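Tumor necrosis factor receptor superfamily member 11B (Mus musculus, PDB 4E4D) acts as a secreted decoy receptor that captures the cytokine RANKL and so restrains osteoclast formation, here seen in its cysteine-rich ligand-binding part. Local coordinates at residues C103-G108 against G131-K136. Residues are numbered along the deposited sequence; the frame is centred on the assembly and turned at random.
Sequences CPPGSG and GETSSK
The third and fourth cysteine-rich repeats of this secreted TNF-receptor family member meet here mostly through main chain, with one small apolar patch between side chains. The patch joins P105 and T133, whose side chains run abreast in one direction: the T133 methyl CG2 rests 3.7 Å from P105 CD and 3.9 Å from P105 CG. With chi1 at 54°, T133 keeps CG2 anti to its carbonyl carbon and beside its own N, while OG1 is wedged between N and the carbonyl carbon.

The backbone contacts are close but weak in kind. T133 CA directs a C-H toward C103 O at 3.3 Å, nearly straight at 161°. At the other end, G131 CA packs 3.9 Å from P105 CA.

Within 103-108 one local bond, from S107 N to P104 O, closes a type II beta turn from P104 to S107 in which G106 adopts a positive phi of 109°. Beyond the contact, S134 OG accepts from K136 N at 3.1 Å, an ST turn at the end of 131-136.

C103, buried just ahead of the beta turn, is joined by a disulfide to C121 on strand 120-123, the antiparallel partner of 107-111, while 131-136, in the loop beyond 120-123, lies along the turn that leads into 107-111.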
# COMPACT_ATOMS: atom_id res chain seq x y z
N CYS B 103 8.91 18.82 28.92
CA CYS B 103 10.28 18.67 29.39
C CYS B 103 10.32 17.87 30.70
O CYS B 103 9.62 18.20 31.65
CB CYS B 103 10.93 20.04 29.60
SG CYS B 103 11.08 21.03 28.10
N PRO B 104 11.16 16.82 30.74
CA PRO B 104 11.28 15.98 31.94
C PRO B 104 11.97 16.70 33.09
O PRO B 104 12.44 17.83 32.91
CB PRO B 104 12.14 14.81 31.45
CG PRO B 104 12.95 15.38 30.35
CD PRO B 104 12.07 16.38 29.67
N PRO B 105 12.04 16.06 34.26
CA PRO B 105 12.72 16.65 35.42
C PRO B 105 14.17 16.99 35.11
O PRO B 105 14.98 16.09 34.87
CB PRO B 105 12.64 15.54 36.48
CG PRO B 105 11.47 14.71 36.08
CD PRO B 105 11.46 14.75 34.58
N GLY B 106 14.50 18.28 35.12
CA GLY B 106 15.84 18.73 34.81
C GLY B 106 15.92 19.43 33.46
O GLY B 106 17.01 19.74 32.98
N SER B 107 14.76 19.66 32.85
CA SER B 107 14.70 20.34 31.56
C SER B 107 13.57 21.36 31.55
O SER B 107 12.51 21.13 32.13
CB SER B 107 14.50 19.32 30.44
OG SER B 107 14.33 19.98 29.19
N GLY B 108 13.81 22.49 30.89
CA GLY B 108 12.82 23.55 30.80
C GLY B 108 12.66 24.05 29.39
O GLY B 108 13.64 24.29 28.69
N GLY B 131 13.81 20.62 37.51
CA GLY B 131 13.24 19.41 38.07
C GLY B 131 11.72 19.45 38.08
O GLY B 131 11.10 19.38 39.14
N GLU B 132 11.13 19.57 36.90
CA GLU B 132 9.68 19.63 36.77
C GLU B 132 9.21 19.09 35.42
O GLU B 132 9.86 19.31 34.40
CB GLU B 132 9.19 21.07 36.95
CG GLU B 132 7.69 21.24 36.82
CD GLU B 132 7.26 22.69 36.89
OE1 GLU B 132 8.14 23.57 37.00
OE2 GLU B 132 6.04 22.95 36.84
N THR B 133 8.08 18.40 35.43
CA THR B 133 7.48 17.89 34.20
C THR B 133 6.44 18.87 33.68
O THR B 133 5.23 18.65 33.82
CB THR B 133 6.81 16.52 34.42
OG1 THR B 133 5.87 16.62 35.50
CG2 THR B 133 7.85 15.47 34.75
N SER B 134 6.90 19.96 33.07
CA SER B 134 6.01 21.01 32.58
C SER B 134 6.41 21.47 31.19
O SER B 134 7.59 21.60 30.87
CB SER B 134 6.02 22.20 33.54
OG SER B 134 5.23 23.26 33.05
N SER B 135 5.40 21.73 30.35
CA SER B 135 5.63 22.26 29.01
C SER B 135 5.29 23.75 28.99
O SER B 135 5.12 24.34 27.92
CB SER B 135 4.76 21.52 27.99
OG SER B 135 3.39 21.73 28.24
N LYS B 136 5.21 24.35 30.17
CA LYS B 136 4.83 25.75 30.29
C LYS B 136 5.60 26.40 31.44
O LYS B 136 5.03 27.11 32.26
CB LYS B 136 3.33 25.87 30.54
CG LYS B 136 2.77 27.28 30.43
CD LYS B 136 1.25 27.30 30.53
CE LYS B 136 0.76 26.70 31.84
NZ LYS B 136 1.26 27.44 33.03